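Local coordinates for encapsidation protein (Bacillus phage phi29, PDB 5HD9) that probably hydrolyses ATP to drive packaging of the phage genome into the procapsid, as the ATPase of the viral DNA packaging motor, at residues S96-E101 with L134-D139; V49-P54 with P128-A133; Q7-Y12 with D182-I187; R80-D85 with G90-L95. All coordinates share one frame; numbering follows the deposited sequence.

Overall arrangement
The four contacts span a domain of the ASCE type, built on one mixed sheet. Contacts 1 and 2 share helix 130-141 and lie about 8 Å apart between centres; the backbone of Ser96 also joins that of Arg51. Contact 4, the hairpin of strands 81-84 and 87-94, runs straight on into contact 1, about 14 Å away, and Arg80 reaches Glu101 there through a salt bridge. Its strand 87-94 also pairs with strand 45-50 of contact 2, about 16 Å away. Contact 3 stands apart, with its centre 22 to 24 Å from the other three. Its Glu186 side chain comes close to, but makes no contact with, the probable P-loop that follows strand 16-19.

Contact 1 of 4, residues S96-E101 with L134-D139; sequences SVWQSE and LLNLMD
The indole of Trp98 is met by helix 130-141 in two ways: Leu137 covers one face, while Asn136 stands at the edge near the ring plane. Leu137 CG sits 3.8 Å from the centroid of the six-membered ring and only 5° off its normal, a CH-pi contact almost directly over the centre. Its branch CD1 reaches on toward Trp98 CE3 at 3.9 Å, and Leu137 CB lies 3.8 Å from Trp98 CE2. With CG anti to the backbone N (chi1 164°), Trp98 sends its ring from the short, weakly bonded helix 98-101 toward the longer helix. At the edge, Trp98 NE1 donates to Asn136 OD1 at 2.8 Å, the oxygen accepting through a lone pair in its carbonyl plane although amide and ring planes are 59° apart. The same oxygen also accepts from Lys102 NZ, so two donors help fix the turn of the amide, and a lysine charge would probably polarise it. Leu137 also touches Ile112 of strand 109-115, which continues the apolar packing. An indole from the short helix 98-101 thus packs on helix 130-141, in the helical layer on the sheet of an ASCE alpha/beta fold.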
loop_
_atom_site.group_PDB
_atom_site.type_symbol
_atom_site.label_atom_id
_atom_site.label_comp_id
_atom_site.label_asym_id
_atom_site.label_seq_id
_atom_site.Cartn_x
_atom_site.Cartn_y
_atom_site.Cartn_z
ATOM N N SER A 96 8.998 -7.281 8.329
ATOM C CA SER A 96 9.749 -7.964 9.380
ATOM C C SER A 96 11.257 -8.002 9.111
ATOM O O SER A 96 12.051 -8.075 10.048
ATOM C CB SER A 96 9.227 -9.393 9.554
ATOM O OG SER A 96 9.355 -10.139 8.354
ATOM N N VAL A 97 11.647 -7.961 7.837
ATOM C CA VAL A 97 13.062 -8.037 7.463
ATOM C C VAL A 97 13.524 -6.814 6.673
ATOM O O VAL A 97 14.427 -6.912 5.840
ATOM C CB VAL A 97 13.358 -9.302 6.627
ATOM C CG1 VAL A 97 13.082 -10.558 7.448
ATOM C CG2 VAL A 97 12.557 -9.285 5.315
ATOM N N TRP A 98 12.909 -5.666 6.938
ATOM C CA TRP A 98 13.247 -4.439 6.220
ATOM C C TRP A 98 14.711 -4.046 6.418
ATOM O O TRP A 98 15.343 -3.522 5.501
ATOM C CB TRP A 98 12.337 -3.285 6.657
ATOM C CG TRP A 98 12.867 -1.935 6.259
ATOM C CD1 TRP A 98 13.146 -0.886 7.087
ATOM C CD2 TRP A 98 13.204 -1.502 4.936
ATOM N NE1 TRP A 98 13.628 0.177 6.359
ATOM C CE2 TRP A 98 13.675 -0.178 5.035
ATOM C CE3 TRP A 98 13.153 -2.104 3.675
ATOM C CZ2 TRP A 98 14.088 0.554 3.924
ATOM C CZ3 TRP A 98 13.562 -1.376 2.573
ATOM C CH2 TRP A 98 14.022 -0.062 2.704
ATOM N N GLN A 99 15.251 -4.309 7.604
ATOM C CA GLN A 99 16.636 -3.947 7.905
ATOM C C GLN A 99 17.602 -4.581 6.903
ATOM O O GLN A 99 18.583 -3.957 6.499
ATOM C CB GLN A 99 17.010 -4.354 9.338
ATOM C CG GLN A 99 17.268 -5.847 9.562
ATOM C CD GLN A 99 16.028 -6.701 9.370
ATOM O OE1 GLN A 99 14.905 -6.253 9.613
ATOM N NE2 GLN A 99 16.227 -7.942 8.933
ATOM N N SER A 100 17.308 -5.811 6.492
ATOM C CA SER A 100 18.164 -6.538 5.555
ATOM C C SER A 100 17.965 -6.067 4.118
ATOM O O SER A 100 18.857 -6.210 3.282
ATOM C CB SER A 100 17.893 -8.042 5.641
ATOM O OG SER A 100 18.489 -8.604 6.794
ATOM N N GLU A 101 16.794 -5.507 3.834
ATOM C CA GLU A 101 16.464 -5.070 2.483
ATOM C C GLU A 101 17.053 -3.692 2.167
ATOM O O GLU A 101 17.020 -3.245 1.022
ATOM C CB GLU A 101 14.944 -5.045 2.295
ATOM C CG GLU A 101 14.280 -6.404 2.475
ATOM C CD GLU A 101 14.695 -7.399 1.410
ATOM O OE1 GLU A 101 14.351 -7.183 0.230
ATOM O OE2 GLU A 101 15.367 -8.396 1.752
ATOM N N LEU A 134 8.180 1.076 9.467
ATOM C CA LEU A 134 7.545 1.565 8.247
ATOM C C LEU A 134 8.015 2.978 7.968
ATOM O O LEU A 134 8.310 3.337 6.831
ATOM C CB LEU A 134 6.018 1.546 8.354
ATOM C CG LEU A 134 5.293 1.992 7.076
ATOM C CD1 LEU A 134 5.539 1.001 5.952
ATOM C CD2 LEU A 134 3.803 2.171 7.309
ATOM N N LEU A 135 8.077 3.776 9.024
ATOM C CA LEU A 135 8.549 5.141 8.914
ATOM C C LEU A 135 9.969 5.175 8.346
ATOM O O LEU A 135 10.261 5.963 7.450
ATOM C CB LEU A 135 8.486 5.821 10.279
ATOM C CG LEU A 135 7.123 6.380 10.699
ATOM C CD1 LEU A 135 7.191 6.955 12.107
ATOM C CD2 LEU A 135 6.610 7.440 9.726
ATOM N N ASN A 136 10.843 4.306 8.846
ATOM C CA ASN A 136 12.205 4.225 8.328
ATOM C C ASN A 136 12.216 3.837 6.851
ATOM O O ASN A 136 12.972 4.398 6.057
ATOM C CB ASN A 136 13.034 3.224 9.134
ATOM C CG ASN A 136 14.464 3.113 8.633
ATOM O OD1 ASN A 136 14.799 2.201 7.881
ATOM N ND2 ASN A 136 15.312 4.051 9.043
ATOM N N LEU A 137 11.371 2.877 6.491
ATOM C CA LEU A 137 11.237 2.449 5.103
ATOM C C LEU A 137 10.834 3.629 4.222
ATOM O O LEU A 137 11.407 3.835 3.153
ATOM C CB LEU A 137 10.211 1.316 4.993
ATOM C CG LEU A 137 10.083 0.566 3.662
ATOM C CD1 LEU A 137 9.467 -0.800 3.905
ATOM C CD2 LEU A 137 9.247 1.326 2.649
HETATM N N MSE A 138 9.862 4.408 4.686
HETATM C CA MSE A 138 9.360 5.550 3.929
HETATM C C MSE A 138 10.436 6.614 3.715
HETATM O O MSE A 138 10.638 7.077 2.592
HETATM C CB MSE A 138 8.151 6.162 4.641
HETATM C CG MSE A 138 6.928 5.266 4.618
HETATM SE SE MSE A 138 5.466 5.923 5.718
HETATM C CE MSE A 138 5.153 7.598 4.778
ATOM N N ASP A 139 11.126 7.004 4.780
ATOM C CA ASP A 139 12.176 8.010 4.655
ATOM C C ASP A 139 13.315 7.506 3.774
ATOM O O ASP A 139 13.959 8.289 3.077
ATOM C CB ASP A 139 12.729 8.409 6.024
ATOM C CG ASP A 139 12.308 9.811 6.449
ATOM O OD1 ASP A 139 12.005 10.664 5.587
ATOM O OD2 ASP A 139 12.297 10.067 7.666
#

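Contact 2 of 4, residues V49-P54 with P128-A133; sequences VRRYKP and PNEVSA
Arg51 reaches Glu130 side-on, its guanidinium gripping both carboxylate oxygens. The arginine leaves the chain just after strand 45-50. From CB its CG swings anti to the backbone N and passes over the ring of the next residue, lying 3.5 Å above the plane of Tyr52 near its centre. CD comes within 3.6 Å of Glu130 OE2, and there the chain bends (chi3 -69°), which brings the nitrogens round to the carboxylate. NE donates to Glu130 OE2 at 2.8 Å along a nearly straight path of 174°; the oxygen lies in the guanidinium plane and is met on its syn side, though out of the carboxylate plane. At the tip, NH2 donates to the syn lone pair of Glu130 OE1 at 2.7 Å, and it also binds the backbone oxygen of Phe117. The two planes are turned 42° apart, so the grip is twisted. Glu130, extended from the first turn of helix 130-141, has further partners: Tyr163 OH at OE1 and Ile127 N at OE2. These bonds fix the carboxylate's rotation and satisfy a buried ion pair. The bidentate salt bridge ties the end of a central strand of the ASCE sheet to the start of the helix that follows the neighbouring strand 109-115.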
loop_
_atom_site.group_PDB
_atom_site.type_symbol
_atom_site.label_atom_id
_atom_site.label_comp_id
_atom_site.label_asym_id
_atom_site.label_seq_id
_atom_site.Cartn_x
_atom_site.Cartn_y
_atom_site.Cartn_z
ATOM N N VAL A 49 4.301 -3.810 0.454
ATOM C CA VAL A 49 4.706 -4.243 1.783
ATOM C C VAL A 49 3.655 -5.157 2.396
ATOM O O VAL A 49 2.454 -4.888 2.329
ATOM C CB VAL A 49 4.941 -3.039 2.721
ATOM C CG1 VAL A 49 5.362 -3.502 4.115
ATOM C CG2 VAL A 49 5.990 -2.108 2.132
ATOM N N ARG A 50 4.131 -6.255 2.970
ATOM C CA ARG A 50 3.330 -7.094 3.847
ATOM C C ARG A 50 4.128 -7.264 5.132
ATOM O O ARG A 50 5.348 -7.125 5.122
ATOM C CB ARG A 50 3.018 -8.442 3.193
ATOM C CG ARG A 50 2.232 -8.329 1.886
ATOM C CD ARG A 50 0.833 -7.771 2.113
ATOM N NE ARG A 50 0.022 -8.673 2.930
ATOM C CZ ARG A 50 -0.797 -9.604 2.446
ATOM N NH1 ARG A 50 -0.944 -9.772 1.136
ATOM N NH2 ARG A 50 -1.477 -10.375 3.282
ATOM N N ARG A 51 3.448 -7.540 6.237
ATOM C CA ARG A 51 4.110 -7.579 7.536
ATOM C C ARG A 51 5.104 -8.729 7.639
ATOM O O ARG A 51 6.265 -8.526 8.010
ATOM C CB ARG A 51 3.076 -7.687 8.656
ATOM C CG ARG A 51 3.680 -7.822 10.042
ATOM C CD ARG A 51 2.626 -7.662 11.122
ATOM N NE ARG A 51 2.139 -6.286 11.180
ATOM C CZ ARG A 51 1.022 -5.844 10.608
ATOM N NH1 ARG A 51 0.225 -6.663 9.933
ATOM N NH2 ARG A 51 0.695 -4.564 10.719
ATOM N N TYR A 52 4.645 -9.932 7.307
ATOM C CA TYR A 52 5.454 -11.135 7.465
ATOM C C TYR A 52 5.674 -11.863 6.140
ATOM O O TYR A 52 4.884 -11.738 5.206
ATOM C CB TYR A 52 4.798 -12.075 8.479
ATOM C CG TYR A 52 4.734 -11.506 9.879
ATOM C CD1 TYR A 52 5.886 -11.087 10.532
ATOM C CD2 TYR A 52 3.525 -11.407 10.556
ATOM C CE1 TYR A 52 5.835 -10.570 11.813
ATOM C CE2 TYR A 52 3.464 -10.891 11.837
ATOM C CZ TYR A 52 4.622 -10.474 12.461
ATOM O OH TYR A 52 4.568 -9.960 13.737
ATOM N N LYS A 53 6.757 -12.630 6.083
ATOM C CA LYS A 53 7.156 -13.349 4.875
ATOM C C LYS A 53 6.092 -14.284 4.282
ATOM O O LYS A 53 5.933 -14.330 3.062
ATOM C CB LYS A 53 8.423 -14.160 5.159
ATOM C CG LYS A 53 9.644 -13.301 5.416
ATOM C CD LYS A 53 10.894 -14.145 5.568
ATOM C CE LYS A 53 12.117 -13.405 5.058
ATOM N NZ LYS A 53 13.384 -14.167 5.267
ATOM N N PRO A 54 5.378 -15.053 5.124
ATOM C CA PRO A 54 4.389 -15.964 4.534
ATOM C C PRO A 54 3.288 -15.254 3.754
ATOM O O PRO A 54 2.663 -15.863 2.885
ATOM C CB PRO A 54 3.807 -16.685 5.757
ATOM C CG PRO A 54 4.097 -15.777 6.897
ATOM C CD PRO A 54 5.435 -15.211 6.586
ATOM N N PRO A 128 7.673 -5.443 16.910
ATOM C CA PRO A 128 8.051 -4.416 17.891
ATOM C C PRO A 128 8.541 -3.130 17.228
ATOM O O PRO A 128 9.394 -3.188 16.343
ATOM C CB PRO A 128 9.176 -5.080 18.701
ATOM C CG PRO A 128 9.487 -6.381 18.015
ATOM C CD PRO A 128 8.298 -6.745 17.195
ATOM N N ASN A 129 8.002 -1.990 17.656
ATOM C CA ASN A 129 8.316 -0.705 17.039
ATOM C C ASN A 129 8.103 -0.767 15.532
ATOM O O ASN A 129 8.914 -0.264 14.753
ATOM C CB ASN A 129 9.754 -0.293 17.355
ATOM C CG ASN A 129 10.016 -0.189 18.844
ATOM O OD1 ASN A 129 10.076 -1.197 19.546
ATOM N ND2 ASN A 129 10.178 1.035 19.333
ATOM N N GLU A 130 7.006 -1.401 15.134
ATOM C CA GLU A 130 6.679 -1.575 13.725
ATOM C C GLU A 130 6.459 -0.243 13.020
ATOM O O GLU A 130 6.854 -0.075 11.870
ATOM C CB GLU A 130 5.432 -2.445 13.576
ATOM C CG GLU A 130 5.023 -2.700 12.142
ATOM C CD GLU A 130 3.757 -3.521 12.046
ATOM O OE1 GLU A 130 2.835 -3.114 11.306
ATOM O OE2 GLU A 130 3.685 -4.577 12.710
ATOM N N VAL A 131 5.824 0.702 13.705
ATOM C CA VAL A 131 5.503 1.981 13.080
ATOM C C VAL A 131 6.792 2.711 12.715
ATOM O O VAL A 131 6.889 3.311 11.644
ATOM C CB VAL A 131 4.636 2.865 13.995
ATOM C CG1 VAL A 131 4.313 4.192 13.318
ATOM C CG2 VAL A 131 3.352 2.140 14.365
ATOM N N SER A 132 7.782 2.641 13.598
ATOM C CA SER A 132 9.096 3.208 13.318
ATOM C C SER A 132 9.744 2.517 12.118
ATOM O O SER A 132 10.425 3.160 11.315
ATOM C CB SER A 132 10.005 3.093 14.544
ATOM O OG SER A 132 9.507 3.875 15.615
ATOM N N ALA A 133 9.525 1.211 11.990
ATOM C CA ALA A 133 10.084 0.455 10.871
ATOM C C ALA A 133 9.502 0.922 9.536
ATOM O O ALA A 133 10.245 1.132 8.573
ATOM C CB ALA A 133 9.842 -1.040 11.059
#

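Contact 3 of 4, residues Q7-Y12 with D182-I187; sequences QKMLSY and DALIEI
Helix-on-sheet packing joins the N-terminal helix 7-11 to strand 183-186, which in this ASCE fold lies beside strand 16-19, the strand leading into the probable P-loop. Leu184 forms the apolar part, its two methyls doing separate work. CD1 stands over the centre of the Tyr12 ring, 4.1 Å from the centroid and 6° off the normal, a CH-pi contact. CD2 touches Tyr12 CD2 at 3.5 Å and Met9 CG at 3.8 Å, fitting between Met9 and Tyr12. Phe177 of strand 177-179 also meets Tyr12 and Leu184, continuing the apolar patch. Residue 9 is a selenomethionine; a turn about CB-CG (chi2 -91°) leads the end of the side chain away from the strand, and the side chain also touches Ile151 of strand 149-153. Two residues along the strand from Leu184, Glu186 brings its carboxylate across the base of this side chain at about a right angle, OE1 lying 3.4 Å from Met9 CB. That oxygen has its polar partner in Tyr4 OH, while OE2 forms a salt bridge with Arg176, so the buried charge is probably well compensated. A water completes the link to the helix: it accepts from Met9 N at 3.1 Å and donates to Glu186 OE2 at 2.8 Å.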
loop_
_atom_site.group_PDB
_atom_site.type_symbol
_atom_site.label_atom_id
_atom_site.label_comp_id
_atom_site.label_asym_id
_atom_site.label_seq_id
_atom_site.Cartn_x
_atom_site.Cartn_y
_atom_site.Cartn_z
ATOM N N GLN A 7 -9.560 7.898 -6.817
ATOM C CA GLN A 7 -9.257 9.263 -7.245
ATOM C C GLN A 7 -9.392 10.275 -6.111
ATOM O O GLN A 7 -8.498 11.094 -5.900
ATOM C CB GLN A 7 -10.161 9.681 -8.406
ATOM C CG GLN A 7 -9.905 11.107 -8.899
ATOM C CD GLN A 7 -10.877 11.546 -9.976
ATOM O OE1 GLN A 7 -10.491 11.770 -11.124
ATOM N NE2 GLN A 7 -12.147 11.683 -9.607
ATOM N N LYS A 8 -10.504 10.232 -5.383
ATOM C CA LYS A 8 -10.726 11.219 -4.330
ATOM C C LYS A 8 -9.703 11.063 -3.213
ATOM O O LYS A 8 -9.153 12.052 -2.732
ATOM C CB LYS A 8 -12.141 11.118 -3.757
ATOM C CG LYS A 8 -12.436 12.211 -2.736
ATOM C CD LYS A 8 -13.919 12.529 -2.639
ATOM C CE LYS A 8 -14.252 13.247 -1.334
ATOM N NZ LYS A 8 -15.719 13.270 -1.062
HETATM N N MSE A 9 -9.447 9.821 -2.809
HETATM C CA MSE A 9 -8.448 9.537 -1.783
HETATM C C MSE A 9 -7.082 10.085 -2.187
HETATM O O MSE A 9 -6.408 10.743 -1.395
HETATM C CB MSE A 9 -8.355 8.027 -1.527
HETATM C CG MSE A 9 -7.362 7.628 -0.438
HETATM SE SE MSE A 9 -5.562 7.252 -1.116
HETATM C CE MSE A 9 -5.953 5.633 -2.138
ATOM N N LEU A 10 -6.687 9.819 -3.429
ATOM C CA LEU A 10 -5.386 10.248 -3.938
ATOM C C LEU A 10 -5.285 11.764 -4.063
ATOM O O LEU A 10 -4.203 12.333 -3.911
ATOM C CB LEU A 10 -5.113 9.600 -5.297
ATOM C CG LEU A 10 -4.855 8.093 -5.277
ATOM C CD1 LEU A 10 -5.030 7.506 -6.670
ATOM C CD2 LEU A 10 -3.465 7.795 -4.744
ATOM N N SER A 11 -6.413 12.414 -4.342
ATOM C CA SER A 11 -6.433 13.859 -4.548
ATOM C C SER A 11 -6.040 14.625 -3.285
ATOM O O SER A 11 -5.579 15.762 -3.366
ATOM C CB SER A 11 -7.819 14.312 -5.021
ATOM O OG SER A 11 -8.780 14.191 -3.988
ATOM N N TYR A 12 -6.221 14.006 -2.121
ATOM C CA TYR A 12 -5.830 14.629 -0.859
ATOM C C TYR A 12 -4.320 14.826 -0.792
ATOM O O TYR A 12 -3.831 15.695 -0.070
ATOM C CB TYR A 12 -6.294 13.792 0.330
ATOM C CG TYR A 12 -7.744 14.000 0.703
ATOM C CD1 TYR A 12 -8.114 15.013 1.575
ATOM C CD2 TYR A 12 -8.742 13.185 0.182
ATOM C CE1 TYR A 12 -9.430 15.210 1.921
ATOM C CE2 TYR A 12 -10.064 13.375 0.523
ATOM C CZ TYR A 12 -10.404 14.389 1.393
ATOM O OH TYR A 12 -11.722 14.588 1.734
ATOM N N ASP A 182 -1.019 15.451 7.495
ATOM C CA ASP A 182 -0.123 14.571 6.744
ATOM C C ASP A 182 -0.681 13.165 6.564
ATOM O O ASP A 182 0.009 12.285 6.042
ATOM C CB ASP A 182 1.241 14.487 7.433
ATOM C CG ASP A 182 2.073 15.729 7.222
ATOM O OD1 ASP A 182 2.513 15.957 6.076
ATOM O OD2 ASP A 182 2.291 16.472 8.199
ATOM N N ALA A 183 -1.924 12.952 6.983
ATOM C CA ALA A 183 -2.520 11.626 6.899
ATOM C C ALA A 183 -4.007 11.676 6.561
ATOM O O ALA A 183 -4.663 12.705 6.715
ATOM C CB ALA A 183 -2.300 10.868 8.199
ATOM N N LEU A 184 -4.523 10.538 6.107
ATOM C CA LEU A 184 -5.901 10.420 5.659
ATOM C C LEU A 184 -6.428 9.024 5.980
ATOM O O LEU A 184 -5.736 8.032 5.756
ATOM C CB LEU A 184 -5.993 10.697 4.154
ATOM C CG LEU A 184 -7.335 10.444 3.467
ATOM C CD1 LEU A 184 -8.385 11.398 3.998
ATOM C CD2 LEU A 184 -7.194 10.580 1.959
ATOM N N ILE A 185 -7.643 8.954 6.517
ATOM C CA ILE A 185 -8.306 7.677 6.758
ATOM C C ILE A 185 -9.581 7.613 5.928
ATOM O O ILE A 185 -10.482 8.437 6.107
ATOM C CB ILE A 185 -8.644 7.472 8.255
ATOM C CG1 ILE A 185 -7.359 7.429 9.082
ATOM C CG2 ILE A 185 -9.442 6.176 8.461
ATOM C CD1 ILE A 185 -7.582 7.451 10.586
ATOM N N GLU A 186 -9.645 6.641 5.021
ATOM C CA GLU A 186 -10.833 6.432 4.201
ATOM C C GLU A 186 -11.569 5.169 4.629
ATOM O O GLU A 186 -10.959 4.122 4.822
ATOM C CB GLU A 186 -10.477 6.334 2.715
ATOM C CG GLU A 186 -11.711 6.284 1.810
ATOM C CD GLU A 186 -11.370 6.090 0.351
ATOM O OE1 GLU A 186 -10.241 5.639 0.060
ATOM O OE2 GLU A 186 -12.231 6.388 -0.505
ATOM N N ILE A 187 -12.882 5.284 4.783
ATOM C CA ILE A 187 -13.739 4.128 5.009
ATOM C C ILE A 187 -14.702 4.029 3.830
ATOM O O ILE A 187 -15.781 4.618 3.853
ATOM C CB ILE A 187 -14.508 4.230 6.340
ATOM C CG1 ILE A 187 -13.519 4.304 7.506
ATOM C CG2 ILE A 187 -15.418 3.023 6.521
ATOM C CD1 ILE A 187 -14.130 4.726 8.822
HETATM O O HOH W 1 -11.401 7.409 -2.965
#

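Contact 4 of 4, residues R80-D85 with G90-L95; sequences RRFYID and GWAIPL
Phe82 and Gly90 pair across the antiparallel beta hairpin of strands 81-84 and 87-94. Backbone bonds set the register: these two are a hydrogen-bonded pair, with Phe82 N to Gly90 O at 2.8 Å and the longer Gly90 N to Phe82 O at 3.2 Å, and Ala92 N adds a bond to Arg80 O at 2.7 Å. A side chain prolongs this ladder. Arg80 bends at chi3 (-72°), which brings NH1 to Ala92 O at 2.7 Å as a donor, each group lying in the other's plane. Pro94 CD rests over one face of this guanidinium, offset toward its rim, and Glu101 forms a salt bridge with its NH2. Packing divides between the two faces of the sheet. On one, the ring of Phe82 runs past the backbone of Gly90 and Trp91 until CZ meets Ala92 CB at 3.8 Å. On the other, Arg81 and Trp91 are a non-hydrogen-bonded pair whose side chains cross at a slant, the aliphatic Arg81 CG lying 3.9 Å from Trp91 CD1. Phe82 also stacks on Tyr62, and Trp91 meets Tyr106 edge-to-face. Within the sheet, the hairpin stands between strand 75-78, next to 81-84, and strand 45-50, next to 87-94, and leads on into helix 98-101.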
loop_
_atom_site.group_PDB
_atom_site.type_symbol
_atom_site.label_atom_id
_atom_site.label_comp_id
_atom_site.label_asym_id
_atom_site.label_seq_id
_atom_site.Cartn_x
_atom_site.Cartn_y
_atom_site.Cartn_z
ATOM N N ARG A 80 11.171 -11.562 -5.157
ATOM C CA ARG A 80 10.325 -10.530 -4.566
ATOM C C ARG A 80 10.470 -9.190 -5.297
ATOM O O ARG A 80 10.315 -8.131 -4.695
ATOM C CB ARG A 80 10.662 -10.360 -3.078
ATOM C CG ARG A 80 10.110 -11.464 -2.188
ATOM C CD ARG A 80 10.216 -11.113 -0.709
ATOM N NE ARG A 80 11.592 -11.167 -0.215
ATOM C CZ ARG A 80 12.407 -10.120 -0.096
ATOM N NH1 ARG A 80 12.010 -8.897 -0.430
ATOM N NH2 ARG A 80 13.636 -10.303 0.369
ATOM N N ARG A 81 10.760 -9.245 -6.595
ATOM C CA ARG A 81 10.917 -8.036 -7.398
ATOM C C ARG A 81 9.992 -8.037 -8.607
ATOM O O ARG A 81 9.728 -9.079 -9.207
ATOM C CB ARG A 81 12.365 -7.881 -7.852
ATOM C CG ARG A 81 13.340 -7.732 -6.700
ATOM C CD ARG A 81 14.702 -7.252 -7.171
ATOM N NE ARG A 81 15.659 -7.177 -6.070
ATOM C CZ ARG A 81 16.402 -8.193 -5.640
ATOM N NH1 ARG A 81 16.312 -9.388 -6.215
ATOM N NH2 ARG A 81 17.243 -8.015 -4.630
ATOM N N PHE A 82 9.516 -6.845 -8.956
ATOM C CA PHE A 82 8.539 -6.665 -10.019
ATOM C C PHE A 82 9.182 -6.007 -11.231
ATOM O O PHE A 82 9.892 -5.008 -11.096
ATOM C CB PHE A 82 7.369 -5.817 -9.522
ATOM C CG PHE A 82 6.650 -6.404 -8.337
ATOM C CD1 PHE A 82 6.143 -7.693 -8.381
ATOM C CD2 PHE A 82 6.492 -5.669 -7.172
ATOM C CE1 PHE A 82 5.484 -8.233 -7.290
ATOM C CE2 PHE A 82 5.836 -6.204 -6.081
ATOM C CZ PHE A 82 5.331 -7.487 -6.139
ATOM N N TYR A 83 8.921 -6.567 -12.409
ATOM C CA TYR A 83 9.465 -6.040 -13.656
ATOM C C TYR A 83 8.352 -5.721 -14.643
ATOM O O TYR A 83 7.397 -6.485 -14.786
ATOM C CB TYR A 83 10.446 -7.036 -14.277
ATOM C CG TYR A 83 11.564 -7.418 -13.345
ATOM C CD1 TYR A 83 11.358 -8.335 -12.326
ATOM C CD2 TYR A 83 12.826 -6.849 -13.473
ATOM C CE1 TYR A 83 12.374 -8.681 -11.462
ATOM C CE2 TYR A 83 13.851 -7.190 -12.613
ATOM C CZ TYR A 83 13.620 -8.106 -11.609
ATOM O OH TYR A 83 14.637 -8.449 -10.749
ATOM N N ILE A 84 8.485 -4.583 -15.317
ATOM C CA ILE A 84 7.547 -4.182 -16.356
ATOM C C ILE A 84 8.321 -3.892 -17.635
ATOM O O ILE A 84 9.172 -3.003 -17.668
ATOM C CB ILE A 84 6.721 -2.952 -15.935
ATOM C CG1 ILE A 84 5.923 -3.283 -14.672
ATOM C CG2 ILE A 84 5.803 -2.508 -17.076
ATOM C CD1 ILE A 84 5.027 -2.170 -14.170
ATOM N N ASP A 85 8.017 -4.656 -18.681
ATOM C CA ASP A 85 8.727 -4.563 -19.954
ATOM C C ASP A 85 10.238 -4.705 -19.764
ATOM O O ASP A 85 11.026 -4.052 -20.448
ATOM C CB ASP A 85 8.403 -3.241 -20.653
ATOM C CG ASP A 85 6.931 -3.112 -21.008
ATOM O OD1 ASP A 85 6.303 -4.141 -21.334
ATOM O OD2 ASP A 85 6.401 -1.983 -20.956
ATOM N N GLY A 90 9.304 -2.448 -9.313
ATOM C CA GLY A 90 8.912 -2.494 -7.918
ATOM C C GLY A 90 9.509 -3.628 -7.111
ATOM O O GLY A 90 10.198 -4.497 -7.647
ATOM N N TRP A 91 9.224 -3.600 -5.810
ATOM C CA TRP A 91 9.720 -4.584 -4.858
ATOM C C TRP A 91 8.607 -5.047 -3.931
ATOM O O TRP A 91 7.741 -4.258 -3.550
ATOM C CB TRP A 91 10.852 -4.004 -4.006
ATOM C CG TRP A 91 12.048 -3.530 -4.766
ATOM C CD1 TRP A 91 13.220 -4.203 -4.957
ATOM C CD2 TRP A 91 12.197 -2.272 -5.429
ATOM N NE1 TRP A 91 14.090 -3.443 -5.698
ATOM C CE2 TRP A 91 13.483 -2.248 -6.003
ATOM C CE3 TRP A 91 11.365 -1.158 -5.595
ATOM C CZ2 TRP A 91 13.958 -1.164 -6.729
ATOM C CZ3 TRP A 91 11.839 -0.080 -6.317
ATOM C CH2 TRP A 91 13.123 -0.090 -6.875
ATOM N N ALA A 92 8.646 -6.324 -3.564
ATOM C CA ALA A 92 7.821 -6.842 -2.479
ATOM C C ALA A 92 8.703 -6.991 -1.245
ATOM O O ALA A 92 9.724 -7.675 -1.294
ATOM C CB ALA A 92 7.191 -8.172 -2.859
ATOM N N ILE A 93 8.316 -6.346 -0.148
ATOM C CA ILE A 93 9.140 -6.324 1.059
ATOM C C ILE A 93 8.367 -6.805 2.282
ATOM O O ILE A 93 7.316 -6.254 2.604
ATOM C CB ILE A 93 9.688 -4.901 1.325
ATOM C CG1 ILE A 93 10.701 -4.540 0.236
ATOM C CG2 ILE A 93 10.323 -4.812 2.718
ATOM C CD1 ILE A 93 11.382 -3.202 0.409
ATOM N N PRO A 94 8.890 -7.833 2.976
ATOM C CA PRO A 94 8.313 -8.157 4.280
ATOM C C PRO A 94 8.826 -7.168 5.315
ATOM O O PRO A 94 10.039 -7.064 5.488
ATOM C CB PRO A 94 8.820 -9.580 4.563
ATOM C CG PRO A 94 9.623 -9.996 3.337
ATOM C CD PRO A 94 10.011 -8.732 2.652
ATOM N N LEU A 95 7.929 -6.443 5.977
ATOM C CA LEU A 95 8.341 -5.411 6.922
ATOM C C LEU A 95 9.199 -5.998 8.041
ATOM O O LEU A 95 10.040 -5.309 8.617
ATOM C CB LEU A 95 7.113 -4.705 7.506
ATOM C CG LEU A 95 7.356 -3.433 8.327
ATOM C CD1 LEU A 95 8.161 -2.399 7.552
ATOM C CD2 LEU A 95 6.026 -2.842 8.761
#